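Coelenterazine-binding protein with bound coelenterazine (Renilla muelleri, PDB 2HQ8) binds the luciferin coelenterazine and, when calcium is bound, makes it available for reaction with luciferase and oxygen. Local coordinates at residues E37-R42 with L128-P133; G117-P122 with G153-D158; Y11-M16 with N84-L89; M99-S104 with T163-L168. One frame throughout, in Å; residues are numbered along the deposited sequence.

Interaction 1: residues E37-R42 with L128-P133; sequences ELIAVR and LQAVGP
R42 and A130 bring the two backbones to their nearest approach, with CA atoms 5.3 Å apart. Residues 37-42 are helical throughout and lie within helix 33-46. Residues 128-131 are the last turn of helix 121-131, and the chain leaves helical geometry at G132. In EF-hand terms, the helix that follows the loop of the first EF-hand range meets the end of the helix that follows the calcium loop of the third, so the contact joins the two halves of the chain. A130 points its methyl group at helix 33-46, where CB lies 3.8 Å from R42 CB. I43, one residue further along, touches A130 as well. One turn before R42 on the same helix, I39 meets V131 at a slant, with I39 CD1 3.6 Å from V131 CG1. I39 also packs on V25 and on F61 of helix 51-67. R42 is fully extended from CG to NE and runs past A130 to the helix end. There NH1 passes near the P133 ring, with CG at 3.3 Å. The same nitrogen donates to a carbonyl at the C-terminal end of helix 121-131: R42 NH1 lies 2.9 Å from A130 O, which sits 2° out of the guanidinium plane.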
loop_
_atom_site.group_PDB
_atom_site.type_symbol
_atom_site.label_atom_id
_atom_site.label_comp_id
_atom_site.label_asym_id
_atom_site.label_seq_id
_atom_site.Cartn_x
_atom_site.Cartn_y
_atom_site.Cartn_z
ATOM N N GLU A 37 -11.909 -0.049 5.150
ATOM C CA GLU A 37 -13.223 0.291 4.580
ATOM C C GLU A 37 -13.236 1.695 3.987
ATOM O O GLU A 37 -13.698 1.913 2.851
ATOM C CB GLU A 37 -14.315 0.161 5.628
ATOM C CG GLU A 37 -15.694 0.307 4.977
ATOM C CD GLU A 37 -16.823 0.377 5.982
ATOM O OE1 GLU A 37 -16.570 0.762 7.157
ATOM O OE2 GLU A 37 -17.962 0.089 5.567
ATOM N N LEU A 38 -12.656 2.636 4.707
ATOM C CA LEU A 38 -12.625 4.016 4.226
ATOM C C LEU A 38 -11.787 4.200 2.952
ATOM O O LEU A 38 -12.150 5.002 2.091
ATOM C CB LEU A 38 -12.132 4.958 5.308
ATOM C CG LEU A 38 -12.149 6.458 4.983
ATOM C CD1 LEU A 38 -13.509 6.900 4.439
ATOM C CD2 LEU A 38 -11.683 7.242 6.213
ATOM N N ILE A 39 -10.691 3.468 2.851
ATOM C CA ILE A 39 -9.821 3.540 1.661
ATOM C C ILE A 39 -10.657 3.076 0.463
ATOM O O ILE A 39 -10.601 3.699 -0.600
ATOM C CB ILE A 39 -8.539 2.678 1.843
ATOM C CG1 ILE A 39 -7.608 3.261 2.915
ATOM C CG2 ILE A 39 -7.789 2.491 0.508
ATOM C CD1 ILE A 39 -6.441 2.278 3.274
ATOM N N ALA A 40 -11.432 2.001 0.645
ATOM C CA ALA A 40 -12.282 1.439 -0.432
ATOM C C ALA A 40 -13.389 2.427 -0.834
ATOM O O ALA A 40 -13.694 2.612 -2.043
ATOM C CB ALA A 40 -12.875 0.080 -0.001
ATOM N N VAL A 41 -13.974 3.067 0.182
ATOM C CA VAL A 41 -15.006 4.069 -0.027
ATOM C C VAL A 41 -14.436 5.276 -0.778
ATOM O O VAL A 41 -15.041 5.768 -1.724
ATOM C CB VAL A 41 -15.696 4.457 1.308
ATOM C CG1 VAL A 41 -16.617 5.688 1.118
ATOM C CG2 VAL A 41 -16.519 3.272 1.795
ATOM N N ARG A 42 -13.241 5.706 -0.394
ATOM C CA ARG A 42 -12.637 6.867 -1.021
ATOM C C ARG A 42 -12.273 6.545 -2.450
ATOM O O ARG A 42 -12.539 7.347 -3.373
ATOM C CB ARG A 42 -11.420 7.325 -0.227
ATOM C CG ARG A 42 -11.781 8.105 1.038
ATOM C CD ARG A 42 -10.512 8.464 1.751
ATOM N NE ARG A 42 -10.755 9.255 2.953
ATOM C CZ ARG A 42 -9.799 9.753 3.723
ATOM N NH1 ARG A 42 -8.525 9.505 3.447
ATOM N NH2 ARG A 42 -10.130 10.476 4.798
ATOM N N LEU A 128 -3.626 6.101 -4.255
ATOM C CA LEU A 128 -2.687 6.987 -3.582
ATOM C C LEU A 128 -3.373 8.168 -2.933
ATOM O O LEU A 128 -2.946 8.610 -1.850
ATOM C CB LEU A 128 -1.649 7.546 -4.553
ATOM C CG LEU A 128 -0.551 6.624 -5.115
ATOM C CD1 LEU A 128 0.342 7.457 -6.048
ATOM C CD2 LEU A 128 0.254 5.996 -3.980
ATOM N N GLN A 129 -4.368 8.722 -3.618
ATOM C CA GLN A 129 -5.070 9.890 -3.047
ATOM C C GLN A 129 -6.099 9.522 -1.975
ATOM O O GLN A 129 -6.478 10.378 -1.167
ATOM C CB GLN A 129 -5.660 10.779 -4.129
ATOM C CG GLN A 129 -4.519 11.514 -4.901
ATOM C CD GLN A 129 -5.031 12.328 -6.066
ATOM O OE1 GLN A 129 -6.029 11.976 -6.705
ATOM N NE2 GLN A 129 -4.335 13.410 -6.362
ATOM N N ALA A 130 -6.580 8.281 -2.007
ATOM C CA ALA A 130 -7.399 7.713 -0.895
ATOM C C ALA A 130 -6.578 7.626 0.410
ATOM O O ALA A 130 -7.074 7.991 1.495
ATOM C CB ALA A 130 -7.939 6.313 -1.283
ATOM N N VAL A 131 -5.343 7.127 0.328
ATOM C CA VAL A 131 -4.500 7.032 1.532
ATOM C C VAL A 131 -3.767 8.322 1.833
ATOM O O VAL A 131 -3.333 8.530 2.960
ATOM C CB VAL A 131 -3.474 5.854 1.502
ATOM C CG1 VAL A 131 -4.191 4.513 1.469
ATOM C CG2 VAL A 131 -2.416 6.030 0.345
ATOM N N GLY A 132 -3.641 9.196 0.831
ATOM C CA GLY A 132 -2.853 10.431 0.976
ATOM C C GLY A 132 -3.649 11.549 0.351
ATOM O O GLY A 132 -3.355 11.973 -0.774
ATOM N N PRO A 133 -4.692 12.016 1.057
ATOM C CA PRO A 133 -5.563 13.037 0.475
ATOM C C PRO A 133 -4.855 14.351 0.110
ATOM O O PRO A 133 -5.368 15.092 -0.725
ATOM C CB PRO A 133 -6.608 13.283 1.577
ATOM C CG PRO A 133 -6.627 12.043 2.365
ATOM C CD PRO A 133 -5.174 11.575 2.378
#

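Interaction 2: residues G117-P122 with G153-D158; sequences GYVSLP and GQISRD. With CA (calcium ion), chain E; CA (calcium ion), chain C.
V119 and I155 face each other as an antiparallel hydrogen-bonded pair, a single bridge with CA atoms 5.0 Å apart. This is the short beta link between the two calcium loops of an EF-hand pair. V119 N donates to I155 O at 3.0 Å, and I155 N donates to V119 O at 2.8 Å. The two side chains lie side by side and point the same way, with V119 CB 4.1 Å from I155 CB. Y118 and Q154 come just before this pair, and each turns its carbonyl to a calcium ion. Y118 O binds one ion at 2.3 Å, together with D112, D114, D116 and E123. Q154 O binds the other ion at the same distance, with D148, N150, N152 and E159. Their side chains meet away from the ions. The Q154 amide lies over one face of the Y118 ring, its plane tilted 26° from the ring. NE2 is above the ring centre, 3.6 Å from the ring plane, while OE1 lies near CG. A water joins G117 O to R157 N, and the guanidinium of R157 forms its salt bridge with D109. The bridge sits where helices 121-131 and 157-169 begin. V119 packs on Y108 and I111 of helix 94-111, I155 on F144 and L147 of helix 137-147, and both touch F124 of helix 121-131.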
loop_
_atom_site.group_PDB
_atom_site.type_symbol
_atom_site.label_atom_id
_atom_site.label_comp_id
_atom_site.label_asym_id
_atom_site.label_seq_id
_atom_site.Cartn_x
_atom_site.Cartn_y
_atom_site.Cartn_z
ATOM N N GLY A 117 -6.514 -7.019 -14.797
ATOM C CA GLY A 117 -5.233 -7.625 -14.388
ATOM C C GLY A 117 -4.048 -6.674 -14.384
ATOM O O GLY A 117 -2.903 -7.091 -14.153
ATOM N N TYR A 118 -4.326 -5.405 -14.664
ATOM C CA TYR A 118 -3.318 -4.340 -14.702
ATOM C C TYR A 118 -3.781 -3.205 -13.797
ATOM O O TYR A 118 -4.986 -3.015 -13.607
ATOM C CB TYR A 118 -3.172 -3.785 -16.112
ATOM C CG TYR A 118 -2.644 -4.836 -17.054
ATOM C CD1 TYR A 118 -1.302 -5.216 -17.010
ATOM C CD2 TYR A 118 -3.495 -5.471 -17.948
ATOM C CE1 TYR A 118 -0.807 -6.206 -17.868
ATOM C CE2 TYR A 118 -3.016 -6.450 -18.814
ATOM C CZ TYR A 118 -1.687 -6.810 -18.758
ATOM O OH TYR A 118 -1.234 -7.783 -19.619
ATOM N N VAL A 119 -2.825 -2.452 -13.289
ATOM C CA VAL A 119 -3.145 -1.229 -12.521
ATOM C C VAL A 119 -2.901 -0.018 -13.416
ATOM O O VAL A 119 -1.757 0.265 -13.811
ATOM C CB VAL A 119 -2.349 -1.160 -11.183
ATOM C CG1 VAL A 119 -2.389 0.261 -10.585
ATOM C CG2 VAL A 119 -2.902 -2.174 -10.220
ATOM N N SER A 120 -3.996 0.654 -13.775
ATOM C CA SER A 120 -3.985 1.841 -14.623
ATOM C C SER A 120 -3.566 3.105 -13.871
ATOM O O SER A 120 -3.424 3.127 -12.614
ATOM C CB SER A 120 -5.375 2.070 -15.246
ATOM O OG SER A 120 -6.292 2.492 -14.243
ATOM N N LEU A 121 -3.382 4.185 -14.617
ATOM C CA LEU A 121 -3.119 5.467 -13.958
ATOM C C LEU A 121 -4.314 5.918 -13.074
ATOM O O LEU A 121 -4.080 6.186 -11.892
ATOM C CB LEU A 121 -2.696 6.563 -14.936
ATOM C CG LEU A 121 -2.545 7.975 -14.370
ATOM C CD1 LEU A 121 -1.559 8.099 -13.168
ATOM C CD2 LEU A 121 -2.089 8.850 -15.535
ATOM N N PRO A 122 -5.570 5.924 -13.611
ATOM C CA PRO A 122 -6.712 6.214 -12.742
ATOM C C PRO A 122 -6.737 5.331 -11.464
ATOM O O PRO A 122 -6.985 5.869 -10.378
ATOM C CB PRO A 122 -7.934 5.919 -13.645
ATOM C CG PRO A 122 -7.429 6.297 -15.060
ATOM C CD PRO A 122 -6.018 5.662 -15.004
ATOM N N GLY A 153 2.399 2.939 -19.771
ATOM C CA GLY A 153 1.098 3.466 -19.276
ATOM C C GLY A 153 0.293 2.566 -18.342
ATOM O O GLY A 153 -0.852 2.888 -18.005
ATOM N N GLN A 154 0.838 1.414 -17.953
ATOM C CA GLN A 154 0.213 0.592 -16.907
ATOM C C GLN A 154 1.244 0.009 -15.954
ATOM O O GLN A 154 2.392 -0.208 -16.325
ATOM C CB GLN A 154 -0.711 -0.525 -17.448
ATOM C CG GLN A 154 -0.467 -0.957 -18.828
ATOM C CD GLN A 154 -1.374 -2.097 -19.293
ATOM O OE1 GLN A 154 -2.625 -2.061 -19.167
ATOM N NE2 GLN A 154 -0.752 -3.089 -19.877
ATOM N N ILE A 155 0.830 -0.236 -14.717
ATOM C CA ILE A 155 1.694 -0.938 -13.764
ATOM C C ILE A 155 1.269 -2.408 -13.843
ATOM O O ILE A 155 0.127 -2.739 -13.573
ATOM C CB ILE A 155 1.543 -0.405 -12.312
ATOM C CG1 ILE A 155 1.953 1.091 -12.222
ATOM C CG2 ILE A 155 2.342 -1.306 -11.332
ATOM C CD1 ILE A 155 1.489 1.821 -10.897
ATOM N N SER A 156 2.168 -3.267 -14.307
ATOM C CA SER A 156 1.884 -4.698 -14.325
ATOM C C SER A 156 2.278 -5.343 -12.983
ATOM O O SER A 156 2.972 -4.742 -12.174
ATOM C CB SER A 156 2.660 -5.363 -15.469
ATOM O OG SER A 156 3.998 -4.924 -15.455
ATOM N N ARG A 157 1.879 -6.587 -12.782
ATOM C CA ARG A 157 2.175 -7.290 -11.542
ATOM C C ARG A 157 3.683 -7.406 -11.283
ATOM O O ARG A 157 4.103 -7.264 -10.143
ATOM C CB ARG A 157 1.465 -8.654 -11.544
ATOM C CG ARG A 157 1.147 -9.230 -10.205
ATOM C CD ARG A 157 0.529 -10.649 -10.396
ATOM N NE ARG A 157 -0.685 -10.586 -11.207
ATOM C CZ ARG A 157 -1.914 -10.405 -10.710
ATOM N NH1 ARG A 157 -2.103 -10.272 -9.391
ATOM N NH2 ARG A 157 -2.964 -10.374 -11.540
ATOM N N ASP A 158 4.498 -7.629 -12.317
ATOM C CA ASP A 158 5.973 -7.675 -12.156
ATOM C C ASP A 158 6.539 -6.367 -11.639
ATOM O O ASP A 158 7.379 -6.364 -10.760
ATOM C CB ASP A 158 6.688 -8.015 -13.462
ATOM C CG ASP A 158 6.383 -7.031 -14.570
ATOM O OD1 ASP A 158 5.221 -6.978 -14.982
ATOM O OD2 ASP A 158 7.299 -6.333 -15.057
HETATM CA CA CA E . -7.131 -2.389 -13.949
HETATM CA CA CA C . 4.420 -0.816 -17.259
HETATM O O HOH W 1 0.003 -7.529 -14.774
HETATM O O HOH W 2 3.833 -3.086 -17.730
HETATM O O HOH W 3 -6.986 -0.762 -16.105
#

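Interaction 3: residues Y11-M16 with N84-L89; sequences YHLRKM and NATDSL
T86 OG1 meets both H12 and M16 and lies near L13 as well. The side chains of H12 and T86 slide past each other in opposite directions, and the imidazole presents its edge to the threonine. H12 ND1 and T86 OG1 form a hydrogen bond of 3.1 Å. With its CG anti to the backbone N (chi1 -164°), H12 turns the ND1 edge of its ring to T86, while NE2 binds L168 O on helix 157-169. The ring is therefore held from two sides, which should fix its rotation. M16 slants across T86, its CG 3.2 Å from OG1. These residues join helix 6-23, the first helix of the first EF-hand range, to helix 78-89; the two short segments cross at 127° with their axes 9.1 Å apart. L13 meets T86 at about a right angle, and its CD1 lies 3.8 Å from OG1. Bends at chi2 and chi3 turn the thioether of M16 toward helix 78-89. SD touches both A85 CB and L89 CD1, each 3.7 Å away. L89 CD1 also approaches the edge of the imidazole, 4.0 Å from H12 CE1.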
loop_
_atom_site.group_PDB
_atom_site.type_symbol
_atom_site.label_atom_id
_atom_site.label_comp_id
_atom_site.label_asym_id
_atom_site.label_seq_id
_atom_site.Cartn_x
_atom_site.Cartn_y
_atom_site.Cartn_z
ATOM N N TYR A 11 16.121 4.066 8.424
ATOM C CA TYR A 11 15.494 4.270 7.123
ATOM C C TYR A 11 14.287 3.332 6.956
ATOM O O TYR A 11 13.187 3.774 6.566
ATOM C CB TYR A 11 16.508 4.119 5.971
ATOM C CG TYR A 11 15.832 4.039 4.619
ATOM C CD1 TYR A 11 15.196 5.164 4.056
ATOM C CD2 TYR A 11 15.808 2.840 3.902
ATOM C CE1 TYR A 11 14.545 5.080 2.807
ATOM C CE2 TYR A 11 15.164 2.756 2.667
ATOM C CZ TYR A 11 14.534 3.864 2.135
ATOM O OH TYR A 11 13.917 3.767 0.910
ATOM N N HIS A 12 14.494 2.059 7.285
ATOM C CA HIS A 12 13.448 1.062 7.186
ATOM C C HIS A 12 12.242 1.417 8.062
ATOM O O HIS A 12 11.089 1.276 7.634
ATOM C CB HIS A 12 13.978 -0.335 7.521
ATOM C CG HIS A 12 13.065 -1.426 7.070
ATOM N ND1 HIS A 12 12.065 -1.930 7.861
ATOM C CD2 HIS A 12 12.973 -2.076 5.886
ATOM C CE1 HIS A 12 11.402 -2.859 7.193
ATOM N NE2 HIS A 12 11.930 -2.960 5.986
ATOM N N LEU A 13 12.509 1.885 9.285
ATOM C CA LEU A 13 11.427 2.329 10.167
ATOM C C LEU A 13 10.649 3.504 9.583
ATOM O O LEU A 13 9.424 3.546 9.678
ATOM C CB LEU A 13 11.962 2.698 11.533
ATOM C CG LEU A 13 10.886 3.115 12.536
ATOM C CD1 LEU A 13 9.913 1.949 12.803
ATOM C CD2 LEU A 13 11.633 3.553 13.786
ATOM N N ARG A 14 11.361 4.458 8.982
ATOM C CA ARG A 14 10.721 5.575 8.302
ATOM C C ARG A 14 9.745 5.095 7.238
ATOM O O ARG A 14 8.633 5.668 7.065
ATOM C CB ARG A 14 11.762 6.485 7.647
ATOM C CG ARG A 14 12.370 7.541 8.577
ATOM C CD ARG A 14 13.360 8.459 7.816
ATOM N NE ARG A 14 12.751 9.179 6.697
ATOM C CZ ARG A 14 13.368 9.414 5.537
ATOM N NH1 ARG A 14 14.600 8.951 5.319
ATOM N NH2 ARG A 14 12.751 10.094 4.584
ATOM N N LYS A 15 10.181 4.087 6.477
ATOM C CA LYS A 15 9.316 3.466 5.477
ATOM C C LYS A 15 8.082 2.839 6.148
ATOM O O LYS A 15 6.977 3.006 5.669
ATOM C CB LYS A 15 10.095 2.393 4.682
ATOM C CG LYS A 15 10.987 2.954 3.545
ATOM C CD LYS A 15 11.382 1.860 2.562
ATOM C CE LYS A 15 12.146 0.711 3.247
ATOM N NZ LYS A 15 12.743 -0.227 2.225
ATOM N N MET A 16 8.283 2.134 7.256
ATOM C CA MET A 16 7.171 1.457 7.939
ATOM C C MET A 16 6.188 2.466 8.568
ATOM O O MET A 16 4.982 2.276 8.497
ATOM C CB MET A 16 7.666 0.428 8.942
ATOM C CG MET A 16 8.417 -0.775 8.327
ATOM S SD MET A 16 7.565 -1.633 6.993
ATOM C CE MET A 16 8.389 -0.924 5.553
ATOM N N ASN A 84 6.690 -3.212 14.891
ATOM C CA ASN A 84 6.553 -4.652 14.692
ATOM C C ASN A 84 6.876 -5.033 13.235
ATOM O O ASN A 84 7.478 -6.085 12.981
ATOM C CB ASN A 84 5.180 -5.147 15.125
ATOM C CG ASN A 84 4.975 -5.085 16.656
ATOM O OD1 ASN A 84 5.872 -4.676 17.416
ATOM N ND2 ASN A 84 3.805 -5.508 17.102
ATOM N N ALA A 85 6.511 -4.154 12.296
ATOM C CA ALA A 85 6.819 -4.386 10.882
ATOM C C ALA A 85 8.340 -4.389 10.644
ATOM O O ALA A 85 8.866 -5.350 10.052
ATOM C CB ALA A 85 6.146 -3.358 9.998
ATOM N N THR A 86 9.048 -3.346 11.083
ATOM C CA THR A 86 10.509 -3.320 10.848
ATOM C C THR A 86 11.178 -4.518 11.525
ATOM O O THR A 86 12.069 -5.165 10.948
ATOM C CB THR A 86 11.188 -2.025 11.284
ATOM O OG1 THR A 86 10.710 -0.936 10.483
ATOM C CG2 THR A 86 12.695 -2.115 11.078
ATOM N N ASP A 87 10.710 -4.867 12.718
ATOM C CA ASP A 87 11.329 -5.978 13.418
ATOM C C ASP A 87 11.152 -7.310 12.718
ATOM O O ASP A 87 12.135 -8.027 12.498
ATOM C CB ASP A 87 10.884 -6.022 14.866
ATOM C CG ASP A 87 11.762 -5.159 15.725
ATOM O OD1 ASP A 87 12.894 -5.615 16.042
ATOM O OD2 ASP A 87 11.351 -4.023 16.035
ATOM N N SER A 88 9.912 -7.623 12.374
ATOM C CA SER A 88 9.552 -8.840 11.682
ATOM C C SER A 88 10.288 -8.934 10.334
ATOM O O SER A 88 11.007 -9.928 10.062
ATOM C CB SER A 88 8.040 -8.862 11.460
ATOM O OG SER A 88 7.614 -10.068 10.865
ATOM N N LEU A 89 10.113 -7.900 9.507
ATOM C CA LEU A 89 10.561 -7.955 8.110
ATOM C C LEU A 89 12.074 -8.076 8.026
ATOM O O LEU A 89 12.594 -8.784 7.165
ATOM C CB LEU A 89 10.109 -6.705 7.347
ATOM C CG LEU A 89 8.602 -6.644 7.051
ATOM C CD1 LEU A 89 8.186 -5.242 6.673
ATOM C CD2 LEU A 89 8.211 -7.656 5.975
#

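Interaction 4: residues M99-S104 with T163-L168; sequences MAVIQS and TVNDFL
V101, V164 and S104 carry most of this contact between helices 94-111 and 157-169. The short segments cross at 122°, their axes 9.5 Å apart. V164 points toward helix 94-111 and sets its methyl groups against S104, with CG1 3.5 Å from S104 CB. S104 was modelled in two conformers, so the placing of its hydroxyl is less certain. The same CG1 of V164 lies 4.2 Å from V101 CG1, so V164 bridges two positions one turn apart. V101 uses its other branch on N165: CG2 sits anti to the carbonyl carbon and comes 3.7 Å from N165 OD1. The two side chains pass at a slant near the closest point of the backbones, where the CA atoms of V101 and N165 are 6.0 Å apart. L168 extends the contact by a turn, and its CD1 is 4.2 Å from A100 O. The two helices are the first helix of the third EF-hand range and the last helix of the fourth, so the crossing joins the outer helices of the C-terminal EF-hand pair. L161 and F169 of helix 157-169 also touch V101. V164 also touches F180 of helix 175-181, and R19 of helix 6-23 packs on L168.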
loop_
_atom_site.group_PDB
_atom_site.type_symbol
_atom_site.label_atom_id
_atom_site.label_comp_id
_atom_site.label_asym_id
_atom_site.label_seq_id
_atom_site.Cartn_x
_atom_site.Cartn_y
_atom_site.Cartn_z
ATOM N N MET A 99 7.601 -15.141 0.217
ATOM C CA MET A 99 6.194 -15.335 0.543
ATOM C C MET A 99 5.549 -14.007 0.914
ATOM O O MET A 99 4.402 -13.775 0.555
ATOM C CB MET A 99 6.036 -16.318 1.698
ATOM C CG MET A 99 6.652 -17.696 1.408
ATOM S SD MET A 99 6.513 -18.939 2.730
ATOM C CE MET A 99 6.985 -18.045 4.217
ATOM N N ALA A 100 6.267 -13.170 1.658
ATOM C CA ALA A 100 5.754 -11.837 2.042
ATOM C C ALA A 100 5.453 -10.992 0.792
ATOM O O ALA A 100 4.477 -10.223 0.761
ATOM C CB ALA A 100 6.736 -11.113 2.977
ATOM N N VAL A 101 6.293 -11.143 -0.231
ATOM C CA VAL A 101 6.151 -10.391 -1.486
ATOM C C VAL A 101 4.930 -10.896 -2.300
ATOM O O VAL A 101 4.114 -10.104 -2.794
ATOM C CB VAL A 101 7.461 -10.399 -2.318
ATOM C CG1 VAL A 101 7.218 -9.793 -3.733
ATOM C CG2 VAL A 101 8.581 -9.602 -1.585
ATOM N N ILE A 102 4.804 -12.217 -2.443
ATOM C CA ILE A 102 3.620 -12.790 -3.090
ATOM C C ILE A 102 2.349 -12.333 -2.390
ATOM O O ILE A 102 1.396 -11.931 -3.051
ATOM C CB ILE A 102 3.631 -14.362 -3.077
ATOM C CG1 ILE A 102 4.781 -14.904 -3.936
ATOM C CG2 ILE A 102 2.250 -14.919 -3.495
ATOM C CD1 ILE A 102 4.835 -14.442 -5.330
ATOM N N GLN A 103 2.356 -12.401 -1.066
ATOM C CA GLN A 103 1.225 -12.029 -0.229
ATOM C C GLN A 103 0.806 -10.578 -0.497
ATOM O O GLN A 103 -0.378 -10.290 -0.596
ATOM C CB GLN A 103 1.565 -12.249 1.251
ATOM C CG GLN A 103 0.558 -11.670 2.240
ATOM N N SER A 104 1.776 -9.678 -0.643
ATOM C CA SER A 104 1.494 -8.252 -0.924
ATOM C C SER A 104 0.666 -8.014 -2.201
ATOM O O SER A 104 0.052 -6.930 -2.375
ATOM C CB SER A 104 2.812 -7.487 -1.060
ATOM O OG SER A 104 3.378 -7.772 -2.329
ATOM N N THR A 163 8.781 -3.536 -6.934
ATOM C CA THR A 163 8.634 -2.334 -6.100
ATOM C C THR A 163 8.341 -2.704 -4.623
ATOM O O THR A 163 8.970 -2.139 -3.694
ATOM C CB THR A 163 7.579 -1.353 -6.724
ATOM O OG1 THR A 163 8.023 -0.994 -8.041
ATOM C CG2 THR A 163 7.518 -0.072 -5.900
ATOM N N VAL A 164 7.398 -3.623 -4.441
ATOM C CA VAL A 164 7.016 -4.159 -3.115
ATOM C C VAL A 164 8.227 -4.757 -2.423
ATOM O O VAL A 164 8.445 -4.558 -1.221
ATOM C CB VAL A 164 5.961 -5.306 -3.233
ATOM C CG1 VAL A 164 5.957 -6.155 -1.974
ATOM C CG2 VAL A 164 4.599 -4.748 -3.484
ATOM N N ASN A 165 9.014 -5.525 -3.176
ATOM C CA ASN A 165 10.190 -6.134 -2.581
ATOM C C ASN A 165 11.152 -5.068 -2.005
ATOM O O ASN A 165 11.662 -5.194 -0.884
ATOM C CB ASN A 165 10.895 -7.068 -3.592
ATOM C CG ASN A 165 12.135 -7.698 -3.016
ATOM O OD1 ASN A 165 12.061 -8.632 -2.201
ATOM N ND2 ASN A 165 13.297 -7.151 -3.387
ATOM N N ASP A 166 11.398 -4.011 -2.769
ATOM C CA ASP A 166 12.275 -2.969 -2.285
ATOM C C ASP A 166 11.637 -2.204 -1.108
ATOM O O ASP A 166 12.337 -1.816 -0.143
ATOM C CB ASP A 166 12.628 -1.982 -3.390
ATOM C CG ASP A 166 13.520 -0.856 -2.871
ATOM O OD1 ASP A 166 14.678 -1.115 -2.547
ATOM O OD2 ASP A 166 13.035 0.271 -2.733
ATOM N N PHE A 167 10.324 -1.955 -1.200
ATOM C CA PHE A 167 9.646 -1.263 -0.087
ATOM C C PHE A 167 9.775 -2.056 1.230
ATOM O O PHE A 167 10.200 -1.510 2.258
ATOM C CB PHE A 167 8.187 -0.947 -0.375
ATOM C CG PHE A 167 7.615 -0.001 0.631
ATOM C CD1 PHE A 167 7.848 1.360 0.506
ATOM C CD2 PHE A 167 6.931 -0.471 1.754
ATOM C CE1 PHE A 167 7.369 2.253 1.461
ATOM C CE2 PHE A 167 6.450 0.426 2.711
ATOM C CZ PHE A 167 6.666 1.780 2.548
ATOM N N LEU A 168 9.482 -3.350 1.185
ATOM C CA LEU A 168 9.527 -4.188 2.400
ATOM C C LEU A 168 10.932 -4.512 2.948
ATOM O O LEU A 168 11.109 -4.681 4.144
ATOM C CB LEU A 168 8.793 -5.510 2.140
ATOM C CG LEU A 168 7.283 -5.473 1.854
ATOM C CD1 LEU A 168 6.768 -6.852 1.566
ATOM C CD2 LEU A 168 6.497 -4.805 3.033
#

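In the fold
Interaction 2 lies between the calcium loops of the C-terminal EF-hand pair. Interaction 4 joins two helices of that pair about 16 Å away, centre to centre, and shares helix 157-169 with it. Along the chain, interaction 2 is nested inside the loop that interaction 4 closes. Interaction 3 closes before either opens. It touches interaction 4 where H12 and K15 reach carbonyls at the end of helix 157-169. Interaction 1 shares helix 121-131 with interaction 2, and lies across the chain's centre from interactions 3 and 4, with centres 22 and 21 Å away. Its segments alternate along the chain with those of the other three. The N-terminal and C-terminal halves are thus joined on two opposite sides.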